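Local coordinates for protein cellulase (Xanthomonas axonopodis pv. citri, PDB 4W7W) that probably hydrolyses beta-1,4-glucosidic bonds of cellulose as a family 5 glycoside hydrolase, holding cello-oligosaccharides in a cleft of its (beta/alpha)8 barrel, at residues 191-196 with 221-226; 153-158 with 184-189; 56-61 with 313-318; 26-31 with 297-302; 81-86 with 135-140. All blocks are in the same frame, centred on the assembly; numbering follows the deposited sequence.

Interaction 1: residues 191-196 with 221-226. With BGC (beta-D-glucopyranose), chain C.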
# COMPACT_ATOMS: atom_id res chain seq x y z
N THR A 191 9.10 -3.09 3.94
CA THR A 191 9.10 -3.22 2.50
C THR A 191 9.76 -2.05 1.77
O THR A 191 9.34 -1.63 0.70
CB THR A 191 7.69 -3.62 1.99
OG1 THR A 191 7.85 -4.35 0.78
CG2 THR A 191 6.66 -2.48 1.83
N GLY A 192 10.86 -1.56 2.33
CA GLY A 192 11.55 -0.43 1.70
C GLY A 192 12.18 -0.83 0.38
O GLY A 192 12.87 -1.84 0.29
N ALA A 193 12.01 -0.01 -0.65
CA ALA A 193 12.70 -0.31 -1.91
C ALA A 193 14.21 -0.28 -1.71
O ALA A 193 14.93 -1.13 -2.21
CB ALA A 193 12.30 0.67 -3.00
N HIS A 194 14.66 0.73 -0.99
CA HIS A 194 16.09 0.96 -0.78
C HIS A 194 16.85 -0.23 -0.20
O HIS A 194 18.01 -0.42 -0.53
CB HIS A 194 16.30 2.20 0.11
CG HIS A 194 15.71 2.06 1.48
ND1 HIS A 194 16.45 1.65 2.57
CD2 HIS A 194 14.43 2.19 1.92
CE1 HIS A 194 15.67 1.56 3.62
NE2 HIS A 194 14.44 1.90 3.26
N SER A 195 16.20 -0.98 0.69
CA SER A 195 16.85 -2.04 1.44
C SER A 195 16.50 -3.42 0.91
O SER A 195 16.83 -4.44 1.55
CB SER A 195 16.45 -1.94 2.90
OG SER A 195 15.04 -1.97 2.98
N TRP A 196 15.87 -3.50 -0.26
CA TRP A 196 15.36 -4.75 -0.79
C TRP A 196 16.43 -5.84 -0.87
O TRP A 196 16.13 -7.02 -0.66
CB TRP A 196 14.76 -4.51 -2.17
CG TRP A 196 13.86 -5.59 -2.65
CD1 TRP A 196 14.12 -6.52 -3.60
CD2 TRP A 196 12.52 -5.83 -2.21
NE1 TRP A 196 13.04 -7.33 -3.78
CE2 TRP A 196 12.04 -6.93 -2.94
CE3 TRP A 196 11.68 -5.20 -1.29
CZ2 TRP A 196 10.74 -7.41 -2.80
CZ3 TRP A 196 10.40 -5.68 -1.14
CH2 TRP A 196 9.94 -6.78 -1.90
N PHE A 221 5.14 -6.94 -6.56
CA PHE A 221 5.83 -6.70 -5.31
C PHE A 221 5.66 -5.25 -4.92
O PHE A 221 6.00 -4.33 -5.69
CB PHE A 221 7.30 -7.12 -5.44
CG PHE A 221 7.42 -8.60 -5.51
CD1 PHE A 221 7.47 -9.35 -4.36
CD2 PHE A 221 7.33 -9.27 -6.73
CE1 PHE A 221 7.47 -10.74 -4.40
CE2 PHE A 221 7.34 -10.66 -6.79
CZ PHE A 221 7.42 -11.37 -5.62
N GLU A 222 5.14 -5.05 -3.72
CA GLU A 222 4.91 -3.72 -3.18
C GLU A 222 6.12 -3.26 -2.39
O GLU A 222 6.50 -3.93 -1.43
CB GLU A 222 3.68 -3.75 -2.26
CG GLU A 222 3.38 -2.40 -1.63
CD GLU A 222 2.14 -2.41 -0.77
OE1 GLU A 222 1.24 -3.24 -1.04
OE2 GLU A 222 2.06 -1.56 0.16
N ALA A 223 6.66 -2.11 -2.78
CA ALA A 223 7.73 -1.46 -2.04
C ALA A 223 7.26 -0.06 -1.64
O ALA A 223 6.34 0.49 -2.26
CB ALA A 223 9.01 -1.36 -2.86
N HIS A 224 7.85 0.47 -0.57
CA HIS A 224 7.61 1.84 -0.13
C HIS A 224 8.92 2.58 -0.17
O HIS A 224 9.97 1.99 0.01
CB HIS A 224 7.07 1.89 1.30
CG HIS A 224 5.72 1.26 1.44
ND1 HIS A 224 5.02 1.26 2.63
CD2 HIS A 224 4.94 0.63 0.54
CE1 HIS A 224 3.87 0.63 2.44
NE2 HIS A 224 3.79 0.25 1.18
N GLN A 225 8.88 3.89 -0.41
CA GLN A 225 10.12 4.67 -0.42
C GLN A 225 9.88 6.10 0.01
O GLN A 225 9.17 6.86 -0.63
CB GLN A 225 10.79 4.65 -1.79
CG GLN A 225 12.20 5.24 -1.76
CD GLN A 225 13.11 4.44 -0.88
OE1 GLN A 225 13.26 3.24 -1.05
NE2 GLN A 225 13.75 5.10 0.08
N TYR A 226 10.53 6.45 1.11
CA TYR A 226 10.59 7.82 1.61
C TYR A 226 12.02 8.33 1.51
O TYR A 226 12.96 7.55 1.35
CB TYR A 226 10.05 7.86 3.05
CG TYR A 226 8.57 7.56 3.13
CD1 TYR A 226 7.63 8.56 2.94
CD2 TYR A 226 8.10 6.27 3.40
CE1 TYR A 226 6.27 8.29 3.01
CE2 TYR A 226 6.73 6.01 3.47
CZ TYR A 226 5.82 7.03 3.28
OH TYR A 226 4.46 6.84 3.34
C2 BGC C . 8.60 3.78 10.50
C3 BGC C . 7.18 3.50 10.01
C4 BGC C . 7.00 3.99 8.57
C5 BGC C . 8.11 3.43 7.69
C6 BGC C . 8.07 4.03 6.30
C1 BGC C . 9.59 3.18 9.52
O2 BGC C . 8.82 3.19 11.79
O3 BGC C . 6.25 4.17 10.86
O4 BGC C . 5.70 3.64 8.08
O5 BGC C . 9.39 3.76 8.23
O6 BGC C . 9.16 3.55 5.51
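In the glycan-binding end of the (beta/alpha)8 barrel, Gly192, in the loop after strand 183-186, forms a single beta bridge with His224 on strand 219-226. Two backbone bonds make it: His224 N gives its hydrogen to Thr191 O at 2.9 Å, and Ala193 N gives its own to His224 O at 2.9 Å. Thr191 adds a third tie from its side chain, OG1 reaching Glu222 O at 2.6 Å in the plane of that carbonyl. Its other branch, CG2, sits over one face of the His224 imidazole, a CH-pi contact of 3.9 Å to the ring centroid. That ring is also fixed at its rim: NE2 donates to the anti lone pair of Glu222 OE2 at 2.7 Å, while ND1 is bonded to Glu154 of the glycan pocket. A protein can thus set an imidazole's rotation with a carboxylate at each nitrogen. Further on, the bend of Gln225 at chi2 (62°) raises its amide to the loop, where OE1 accepts from His194 N at 2.9 Å. The same oxygen meets the edge of the His194 ring, with amide and ring planes 80° apart. His194 stacks on Tyr231, another pocket residue, and Tyr226 CD2 lies 3.6 Å from O6 of the glucose. Helix 243-258 covers Ala193 and Ala223, helix 205-209 packs on Trp196 and Phe221, and strand 262-268 flanks Gln225.

Interaction 2: residues 153-158 with 184-189. With BGC (beta-D-glucopyranose), chain C.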
# COMPACT_ATOMS: atom_id res chain seq x y z
N ASN A 153 0.51 -4.07 5.09
CA ASN A 153 1.31 -2.86 5.11
C ASN A 153 2.59 -3.09 5.92
O ASN A 153 2.51 -3.40 7.11
CB ASN A 153 0.56 -1.70 5.71
CG ASN A 153 1.37 -0.44 5.64
OD1 ASN A 153 1.66 0.03 4.54
ND2 ASN A 153 1.76 0.11 6.77
N GLU A 154 3.74 -2.87 5.29
CA GLU A 154 5.04 -2.77 6.00
C GLU A 154 5.29 -3.84 7.07
O GLU A 154 5.50 -3.53 8.25
CB GLU A 154 5.24 -1.37 6.57
CG GLU A 154 5.25 -0.33 5.47
CD GLU A 154 5.64 1.05 5.94
OE1 GLU A 154 5.90 1.22 7.14
OE2 GLU A 154 5.67 1.97 5.07
N PRO A 155 5.31 -5.12 6.68
CA PRO A 155 5.84 -6.11 7.61
C PRO A 155 7.22 -5.69 8.11
O PRO A 155 8.01 -5.12 7.35
CB PRO A 155 5.96 -7.38 6.76
CG PRO A 155 5.08 -7.16 5.57
CD PRO A 155 5.14 -5.67 5.33
N ASN A 156 7.50 -5.97 9.37
CA ASN A 156 8.82 -5.72 9.96
C ASN A 156 8.87 -6.60 11.21
O ASN A 156 7.85 -7.14 11.63
CB ASN A 156 8.98 -4.24 10.30
CG ASN A 156 8.00 -3.76 11.34
OD1 ASN A 156 6.83 -3.43 11.03
ND2 ASN A 156 8.43 -3.76 12.56
N GLY A 157 10.06 -6.77 11.78
CA GLY A 157 10.14 -7.55 13.02
C GLY A 157 9.93 -9.04 12.79
O GLY A 157 9.54 -9.76 13.72
N ILE A 158 10.21 -9.48 11.57
CA ILE A 158 10.05 -10.86 11.12
C ILE A 158 11.10 -11.04 10.04
O ILE A 158 11.34 -10.11 9.26
CB ILE A 158 8.59 -11.13 10.64
CG1 ILE A 158 8.44 -12.58 10.16
CG2 ILE A 158 8.14 -10.13 9.58
CD1 ILE A 158 7.00 -13.02 10.02
N LEU A 184 -0.76 -7.64 -4.25
CA LEU A 184 0.44 -6.86 -3.95
C LEU A 184 1.12 -7.48 -2.73
O LEU A 184 0.54 -7.53 -1.64
CB LEU A 184 0.12 -5.40 -3.67
CG LEU A 184 -0.60 -4.67 -4.80
CD1 LEU A 184 -0.80 -3.22 -4.41
CD2 LEU A 184 0.15 -4.78 -6.12
N VAL A 185 2.35 -7.96 -2.94
CA VAL A 185 3.13 -8.70 -1.94
C VAL A 185 4.27 -7.83 -1.45
O VAL A 185 5.10 -7.43 -2.24
CB VAL A 185 3.77 -9.97 -2.56
CG1 VAL A 185 4.52 -10.77 -1.50
CG2 VAL A 185 2.72 -10.83 -3.22
N PRO A 186 4.33 -7.56 -0.14
CA PRO A 186 5.46 -6.81 0.39
C PRO A 186 6.56 -7.74 0.86
O PRO A 186 6.37 -8.95 0.98
CB PRO A 186 4.83 -6.12 1.59
CG PRO A 186 3.90 -7.18 2.14
CD PRO A 186 3.36 -7.89 0.92
N GLY A 187 7.72 -7.14 1.17
CA GLY A 187 8.74 -7.79 1.96
C GLY A 187 8.68 -7.36 3.41
O GLY A 187 7.78 -6.62 3.82
N THR A 188 9.65 -7.84 4.19
CA THR A 188 9.83 -7.36 5.54
C THR A 188 10.64 -6.04 5.51
O THR A 188 10.73 -5.39 4.46
CB THR A 188 10.41 -8.45 6.46
OG1 THR A 188 10.31 -7.99 7.80
CG2 THR A 188 11.84 -8.83 6.11
N ALA A 189 11.18 -5.61 6.65
CA ALA A 189 11.96 -4.35 6.69
C ALA A 189 11.15 -3.17 6.15
O ALA A 189 11.65 -2.29 5.45
CB ALA A 189 13.30 -4.49 5.95
C2 BGC C . 8.60 3.78 10.50
C3 BGC C . 7.18 3.50 10.01
C4 BGC C . 7.00 3.99 8.57
C5 BGC C . 8.11 3.43 7.69
C6 BGC C . 8.07 4.03 6.30
C1 BGC C . 9.59 3.18 9.52
O2 BGC C . 8.82 3.19 11.79
O3 BGC C . 6.25 4.17 10.86
O4 BGC C . 5.70 3.64 8.08
O5 BGC C . 9.39 3.76 8.23
O6 BGC C . 9.16 3.55 5.51
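Pro155 and Pro186 meet through their side chains, which cross at about a right angle, CG of Pro155 3.6 Å from CG of Pro186. The Pro155 ring also lies against the next peptide, its CD 3.2 Å from Gly187 O. That carbonyl oxygen is buried here without a polar partner in the model, so carbon-bound hydrogens are its neighbours. Beyond the prolines the chemistry turns polar. Thr188 places OG1 anti to its own nitrogen (chi1 -169°), which carries the hydroxyl to Ile158 O at 2.8 Å, with the donor 19° out of the carbonyl plane. The two side chains cross at a slant, with Ile158 CG2 3.5 Å from Thr188 OG1. Residues 153-155 are the Asn-Glu-Pro signature that follows the fourth barrel strand in many family 5 enzymes; while the proline packs on 184-189, the glutamate points away from it, into the glycan pocket. There Glu154, extended beyond CG, uses OE1 to accept a hydrogen bond from O4 of the bound glucose at 2.6 Å. Asn153, directed away from 184-189 as well, is bonded through OD1 to Arg67. On the outer side Trp163 of helix 160-176 packs on both Pro155 and Ile158, and its NE1 donates to Pro186 O.

Interaction 3: residues 56-61 with 313-318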
# COMPACT_ATOMS: atom_id res chain seq x y z
N SER A 56 -14.04 11.19 -6.35
CA SER A 56 -14.26 11.99 -7.55
C SER A 56 -13.19 13.09 -7.72
O SER A 56 -12.77 13.36 -8.83
CB SER A 56 -15.67 12.56 -7.60
OG SER A 56 -15.98 13.30 -6.45
N TYR A 57 -12.75 13.69 -6.62
CA TYR A 57 -11.69 14.69 -6.70
C TYR A 57 -10.43 14.08 -7.32
O TYR A 57 -9.86 14.63 -8.27
CB TYR A 57 -11.35 15.27 -5.33
CG TYR A 57 -10.12 16.15 -5.39
CD1 TYR A 57 -10.20 17.45 -5.87
CD2 TYR A 57 -8.88 15.66 -5.03
CE1 TYR A 57 -9.07 18.23 -5.96
CE2 TYR A 57 -7.74 16.43 -5.13
CZ TYR A 57 -7.83 17.72 -5.59
OH TYR A 57 -6.67 18.47 -5.65
N PHE A 58 -10.00 12.94 -6.80
CA PHE A 58 -8.77 12.35 -7.33
C PHE A 58 -8.94 11.83 -8.75
O PHE A 58 -8.04 11.95 -9.55
CB PHE A 58 -8.18 11.33 -6.34
CG PHE A 58 -7.64 12.00 -5.11
CD1 PHE A 58 -6.50 12.80 -5.23
CD2 PHE A 58 -8.31 11.98 -3.89
CE1 PHE A 58 -6.03 13.52 -4.15
CE2 PHE A 58 -7.85 12.70 -2.82
CZ PHE A 58 -6.71 13.49 -2.95
N ALA A 59 -10.11 11.29 -9.07
CA ALA A 59 -10.39 10.90 -10.45
C ALA A 59 -10.26 12.10 -11.38
O ALA A 59 -9.74 11.97 -12.50
CB ALA A 59 -11.76 10.29 -10.59
N GLY A 60 -10.73 13.26 -10.95
CA GLY A 60 -10.65 14.48 -11.74
C GLY A 60 -9.24 14.97 -11.98
O GLY A 60 -8.99 15.70 -12.92
N LYS A 61 -8.30 14.53 -11.15
CA LYS A 61 -6.88 14.81 -11.33
C LYS A 61 -6.18 13.73 -12.13
O LYS A 61 -4.96 13.81 -12.28
CB LYS A 61 -6.21 14.95 -9.98
CG LYS A 61 -6.72 16.12 -9.18
CD LYS A 61 -6.63 17.38 -10.01
CE LYS A 61 -6.80 18.63 -9.20
NZ LYS A 61 -6.65 19.80 -10.09
N VAL A 313 -2.15 15.52 0.26
CA VAL A 313 -2.70 16.05 -0.98
C VAL A 313 -4.22 16.10 -0.94
O VAL A 313 -4.86 16.23 -1.99
CB VAL A 313 -2.14 15.37 -2.25
CG1 VAL A 313 -0.65 15.65 -2.36
CG2 VAL A 313 -2.44 13.88 -2.28
N GLN A 314 -4.81 16.03 0.26
CA GLN A 314 -6.23 16.25 0.39
C GLN A 314 -6.53 17.71 0.05
O GLN A 314 -5.90 18.59 0.61
CB GLN A 314 -6.67 15.97 1.83
CG GLN A 314 -8.18 16.07 2.03
CD GLN A 314 -8.98 14.97 1.37
OE1 GLN A 314 -8.45 13.97 0.86
NE2 GLN A 314 -10.28 15.12 1.43
N PRO A 315 -7.48 17.97 -0.87
CA PRO A 315 -7.75 19.36 -1.23
C PRO A 315 -8.24 20.12 -0.04
O PRO A 315 -8.82 19.56 0.90
CB PRO A 315 -8.82 19.24 -2.30
CG PRO A 315 -9.49 17.94 -2.02
CD PRO A 315 -8.36 17.04 -1.59
N GLY A 316 -7.98 21.41 -0.06
CA GLY A 316 -8.41 22.26 1.03
C GLY A 316 -9.92 22.33 1.15
O GLY A 316 -10.64 22.09 0.19
N LYS A 317 -10.41 22.70 2.33
CA LYS A 317 -11.81 23.12 2.49
C LYS A 317 -12.19 24.23 1.49
O LYS A 317 -13.34 24.32 1.07
CB LYS A 317 -12.07 23.60 3.92
CG LYS A 317 -13.51 24.03 4.17
CD LYS A 317 -13.81 24.11 5.66
CE LYS A 317 -15.09 24.88 5.93
NZ LYS A 317 -14.85 26.36 5.93
N ASP A 318 -11.21 25.06 1.12
CA ASP A 318 -11.40 26.06 0.07
C ASP A 318 -11.43 25.47 -1.36
O ASP A 318 -11.61 26.20 -2.33
CB ASP A 318 -10.38 27.21 0.18
CG ASP A 318 -8.94 26.78 -0.00
OD1 ASP A 318 -8.70 25.64 -0.42
OD2 ASP A 318 -8.03 27.62 0.26
O HOH W 1 -4.67 18.34 -3.80
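Tyr57 and Phe58 lie in the last turn of helix 52-60, facing an irregular stretch, 313-318, whose backbone stays well clear: the nearest CA atoms, those of Tyr57 and Pro315, are 8.2 Å apart. Side chains therefore bridge the gap, a worked example of aromatic residues reaching from a helix end to a loop. With CG anti to its backbone nitrogen (chi1 172°), Tyr57 turns its ring broadside to Pro315. CG of Pro315 stands 3.6 Å from the centroid of the Tyr57 ring and only 3° off its normal, a CH-pi contact placed squarely over the face. Lys61 CG lies over the opposite face, offset toward the rim. Phe58 works differently, offering its edge to two oxygens: CZ comes to 3.4 Å from Val313 O, and CE2 to 3.9 Å from Gln314 OE1 in the plane of the ring. Apolar packing adds Phe58 CE1 at 4.1 Å from Val313 CG2. One face of Phe58 is meanwhile covered by Tyr57 CD2. A water supplies the polar link, donating to Tyr57 OH at 2.7 Å and to Val313 O at 2.8 Å. Tyr57 OH is also bonded to Asp321, and Gln314 OE1 to Gly302 N. Met325 of helix 325-328 touches both Tyr57 and Phe58, while Phe58 rests on Val27 and Leu29 of strand 24-29 and on Ala301 of strand 293-301.

Interaction 4: residues 26-31 with 297-302. With BGC (beta-D-glucopyranose), chain B.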
# COMPACT_ATOMS: atom_id res chain seq x y z
N GLY A 26 -2.25 6.91 -8.28
CA GLY A 26 -3.21 7.47 -7.37
C GLY A 26 -2.67 7.78 -6.00
O GLY A 26 -1.50 8.14 -5.82
N VAL A 27 -3.57 7.68 -5.03
CA VAL A 27 -3.30 8.11 -3.67
C VAL A 27 -3.85 7.12 -2.66
O VAL A 27 -4.79 6.38 -2.93
CB VAL A 27 -3.87 9.52 -3.37
CG1 VAL A 27 -3.31 10.58 -4.30
CG2 VAL A 27 -5.38 9.54 -3.41
N ASN A 28 -3.24 7.17 -1.47
CA ASN A 28 -3.81 6.56 -0.27
C ASN A 28 -4.88 7.48 0.29
O ASN A 28 -4.63 8.68 0.49
CB ASN A 28 -2.74 6.38 0.80
CG ASN A 28 -1.83 5.22 0.53
OD1 ASN A 28 -2.07 4.13 1.04
ND2 ASN A 28 -0.77 5.42 -0.27
N LEU A 29 -6.08 6.95 0.56
CA LEU A 29 -7.10 7.68 1.32
C LEU A 29 -7.05 7.12 2.72
O LEU A 29 -7.61 6.08 3.01
CB LEU A 29 -8.49 7.56 0.70
CG LEU A 29 -8.64 8.24 -0.66
CD1 LEU A 29 -10.05 8.08 -1.22
CD2 LEU A 29 -8.28 9.71 -0.61
N SER A 30 -6.30 7.82 3.56
CA SER A 30 -6.01 7.44 4.94
C SER A 30 -7.11 7.90 5.89
O SER A 30 -7.68 8.99 5.70
CB SER A 30 -4.66 8.03 5.35
OG SER A 30 -4.39 7.90 6.73
N GLY A 31 -7.38 7.09 6.91
CA GLY A 31 -8.33 7.45 7.94
C GLY A 31 -8.95 6.27 8.63
O GLY A 31 -9.34 6.38 9.78
N THR A 297 1.02 4.72 -5.49
CA THR A 297 0.03 5.47 -4.71
C THR A 297 0.75 6.32 -3.68
O THR A 297 1.45 5.83 -2.80
CB THR A 297 -1.02 4.56 -4.03
OG1 THR A 297 -0.43 3.41 -3.41
CG2 THR A 297 -2.05 4.07 -5.03
N TRP A 298 0.55 7.63 -3.80
CA TRP A 298 1.13 8.63 -2.91
C TRP A 298 0.57 8.51 -1.49
O TRP A 298 -0.63 8.25 -1.31
CB TRP A 298 0.77 10.00 -3.47
CG TRP A 298 1.11 11.17 -2.61
CD1 TRP A 298 0.33 11.71 -1.63
CD2 TRP A 298 2.30 11.94 -2.65
NE1 TRP A 298 0.96 12.80 -1.08
CE2 TRP A 298 2.18 12.97 -1.69
CE3 TRP A 298 3.45 11.90 -3.44
CZ2 TRP A 298 3.15 13.96 -1.51
CZ3 TRP A 298 4.41 12.87 -3.25
CH2 TRP A 298 4.26 13.88 -2.30
N TRP A 299 1.41 8.75 -0.50
CA TRP A 299 0.98 8.87 0.89
C TRP A 299 1.00 10.35 1.26
O TRP A 299 2.08 10.92 1.34
CB TRP A 299 1.90 8.08 1.83
CG TRP A 299 1.34 8.12 3.23
CD1 TRP A 299 1.52 9.11 4.15
CD2 TRP A 299 0.41 7.21 3.79
NE1 TRP A 299 0.77 8.86 5.27
CE2 TRP A 299 0.07 7.70 5.07
CE3 TRP A 299 -0.19 6.04 3.34
CZ2 TRP A 299 -0.83 7.04 5.91
CZ3 TRP A 299 -1.10 5.39 4.15
CH2 TRP A 299 -1.41 5.88 5.42
N ALA A 300 -0.14 11.01 1.50
CA ALA A 300 -1.51 10.47 1.51
C ALA A 300 -2.49 11.62 1.34
O ALA A 300 -2.14 12.80 1.43
CB ALA A 300 -1.80 9.76 2.82
N ALA A 301 -3.75 11.24 1.15
CA ALA A 301 -4.87 12.13 1.30
C ALA A 301 -5.82 11.55 2.34
O ALA A 301 -5.42 10.69 3.13
CB ALA A 301 -5.52 12.40 -0.05
N GLY A 302 -7.05 12.03 2.33
CA GLY A 302 -7.98 11.76 3.42
C GLY A 302 -8.24 13.01 4.23
O GLY A 302 -7.39 13.90 4.29
C2 BGC B . 1.63 9.38 9.96
C3 BGC B . 0.84 9.25 11.26
C4 BGC B . -0.54 8.63 11.04
C5 BGC B . -0.44 7.39 10.18
C6 BGC B . -1.80 6.88 9.76
C1 BGC B . 1.65 8.05 9.21
O1 BGC B . 2.30 8.18 7.94
O2 BGC B . 2.98 9.80 10.24
O3 BGC B . 0.73 10.55 11.86
O4 BGC B . -1.10 8.21 12.29
O5 BGC B . 0.30 7.67 8.99
O6 BGC B . -1.62 5.63 9.13
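Asn28 and Trp298 lie at the tight heart of this parallel pairing, where Trp298 O takes two donors from one residue. Asn28 N arrives nearly along the C=O axis at 2.8 Å, whereas Asn28 ND2 comes from above the carbonyl plane at 3.0 Å, 65° out of it, with the oxygen lying in the plane of the amide. Since Asn28 OD1 is bonded to Arg67 and ND2 also to Gly265 O, the amide is pinned at both ends. Backbone bonds extend the grip, Trp298 N to Gly26 O at 2.9 Å and Ala301 N to Asn28 O at 2.8 Å. Between those points the register slips by one residue, a beta bulge coinciding with the cis peptide between Trp299 and Ala300. On the barrel's outer layer Leu29 CD2 packs on Ala301 CB at 3.9 Å. Toward the sugar the backbone bonds give way to side-chain contacts. Trp299 brings CE3 to 3.4 Å from Asn28 CG, the amide and ring planes 53° apart, and passes Ser30, whose OG is hydrogen-bonded to Glu33 of the glycan pocket. Beyond lies the bound glucose, its O1 3.2 Å from Trp299 NE1. The pairing joins the first and eighth strands and so closes the (beta/alpha)8 barrel, and a cis peptide following a tryptophan at the end of the last strand recurs in family 5 and its clan.

Interaction 5: residues 81-86 with 135-140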
# COMPACT_ATOMS: atom_id res chain seq x y z
N GLY A 81 -11.98 -15.80 12.77
CA GLY A 81 -13.41 -15.66 12.90
C GLY A 81 -14.07 -14.92 11.76
O GLY A 81 -13.42 -14.48 10.83
N PRO A 82 -15.39 -14.75 11.85
CA PRO A 82 -16.12 -14.09 10.78
C PRO A 82 -15.72 -12.64 10.60
O PRO A 82 -15.27 -11.98 11.54
CB PRO A 82 -17.58 -14.17 11.24
CG PRO A 82 -17.51 -14.36 12.71
CD PRO A 82 -16.27 -15.18 12.95
N LEU A 83 -15.89 -12.14 9.39
CA LEU A 83 -15.67 -10.72 9.14
C LEU A 83 -16.76 -9.90 9.81
O LEU A 83 -17.91 -10.32 9.91
CB LEU A 83 -15.67 -10.44 7.66
CG LEU A 83 -14.60 -11.16 6.83
CD1 LEU A 83 -14.75 -10.75 5.37
CD2 LEU A 83 -13.20 -10.90 7.35
N ASP A 84 -16.39 -8.72 10.27
CA ASP A 84 -17.34 -7.78 10.84
C ASP A 84 -18.15 -7.17 9.69
O ASP A 84 -17.59 -6.56 8.78
CB ASP A 84 -16.61 -6.69 11.60
CG ASP A 84 -17.54 -5.70 12.23
OD1 ASP A 84 -17.95 -5.95 13.38
OD2 ASP A 84 -17.87 -4.68 11.61
N GLN A 85 -19.46 -7.34 9.74
CA GLN A 85 -20.29 -6.94 8.60
C GLN A 85 -20.36 -5.43 8.42
O GLN A 85 -20.40 -4.95 7.30
CB GLN A 85 -21.69 -7.55 8.70
CG GLN A 85 -21.67 -9.06 8.61
CD GLN A 85 -21.03 -9.57 7.34
OE1 GLN A 85 -20.00 -10.27 7.38
NE2 GLN A 85 -21.59 -9.20 6.21
N ALA A 86 -20.35 -4.68 9.51
CA ALA A 86 -20.34 -3.22 9.38
C ALA A 86 -19.06 -2.75 8.72
O ALA A 86 -19.10 -1.88 7.85
CB ALA A 86 -20.52 -2.54 10.73
N ARG A 135 -8.37 -15.34 2.79
CA ARG A 135 -9.38 -16.24 2.24
C ARG A 135 -10.76 -15.57 2.28
O ARG A 135 -11.49 -15.55 1.28
CB ARG A 135 -9.42 -17.55 3.03
CG ARG A 135 -10.53 -18.50 2.60
CD ARG A 135 -10.58 -19.78 3.44
NE ARG A 135 -11.01 -19.49 4.80
CZ ARG A 135 -12.27 -19.36 5.18
NH1 ARG A 135 -13.25 -19.52 4.31
NH2 ARG A 135 -12.54 -19.02 6.44
N ARG A 136 -11.09 -15.03 3.44
CA ARG A 136 -12.40 -14.43 3.63
C ARG A 136 -12.58 -13.19 2.76
O ARG A 136 -13.64 -13.01 2.15
CB ARG A 136 -12.61 -14.11 5.09
CG ARG A 136 -12.71 -15.35 5.97
CD ARG A 136 -12.74 -14.98 7.42
NE ARG A 136 -12.76 -16.11 8.35
CZ ARG A 136 -13.87 -16.72 8.74
NH1 ARG A 136 -15.03 -16.41 8.19
NH2 ARG A 136 -13.81 -17.69 9.63
N LEU A 137 -11.59 -12.31 2.70
CA LEU A 137 -11.69 -11.14 1.83
C LEU A 137 -11.75 -11.54 0.37
O LEU A 137 -12.52 -10.97 -0.40
CB LEU A 137 -10.58 -10.13 2.07
CG LEU A 137 -10.62 -9.41 3.41
CD1 LEU A 137 -9.44 -8.45 3.50
CD2 LEU A 137 -11.91 -8.65 3.61
N ALA A 138 -10.97 -12.55 -0.03
CA ALA A 138 -11.01 -13.01 -1.41
C ALA A 138 -12.39 -13.56 -1.78
O ALA A 138 -12.88 -13.35 -2.88
CB ALA A 138 -9.94 -14.05 -1.64
N LEU A 139 -13.04 -14.28 -0.86
CA LEU A 139 -14.39 -14.76 -1.12
C LEU A 139 -15.36 -13.61 -1.34
O LEU A 139 -16.28 -13.73 -2.15
CB LEU A 139 -14.88 -15.67 0.01
CG LEU A 139 -14.23 -17.05 0.05
CD1 LEU A 139 -14.51 -17.75 1.37
CD2 LEU A 139 -14.68 -17.93 -1.11
N GLU A 140 -15.15 -12.50 -0.64
CA GLU A 140 -16.03 -11.34 -0.80
C GLU A 140 -15.82 -10.60 -2.11
O GLU A 140 -16.77 -10.08 -2.68
CB GLU A 140 -15.83 -10.35 0.33
CG GLU A 140 -16.18 -10.84 1.70
CD GLU A 140 -17.65 -11.15 1.87
OE1 GLU A 140 -18.52 -10.58 1.14
OE2 GLU A 140 -17.93 -11.97 2.78
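Arg136 lies flat against the chain at Gly81 and Pro82, while a turn of the same helix, 135-140, grips Leu83. The first residue, Arg135, does not reach 81-86, but its NH2 lies 3.4 Å over one face of the Arg136 guanidinium, and both arginines are salt-bridged to Asp132, which probably makes this pairing of like charges tolerable. Gly81 O covers the opposite face, 3.0 Å above the plane near its centre; it makes no hydrogen bond there and has its donor in Gln76. Arg136, extended from CG to NE, also runs its aliphatic part alongside Leu83, with CB 4.0 Å from Leu83 CG. One residue on, Leu137 slants across Leu83, CD2 3.9 Å from Leu83 CD1. A turn later Glu140 offers CG to that same methyl, also at 3.9 Å, and sends its carboxylate to Lys92. Asp84 then N-caps helix 85-100, so the contact joins the lead-in of one barrel helix to the next, 127-141, as in the outer helical layer of a (beta/alpha)8 barrel.

Three contacts involve barrel strands, though only interaction 4 pairs two of them; the other two lie on the outer shell. Interactions 1 and 2 involve neighbouring strands, 219-226 and 183-186, touch each other and meet the same glucose; interaction 4, about 17 Å from interaction 1 between centres, faces another glucose. In interactions 1 and 4 buried polar groups are fixed by several bonds, whereas interaction 2 has a single bond beside proline packing. Interaction 3 leans on interaction 4 through Gln314 and Phe58, but relies on ring faces, a proline and a water. Interaction 5, its centre about 20 Å from the chain's centre, joins the lead-in of helix 85-100 to helix 127-141, with leucine packing and arginines salt-bridged to an aspartate.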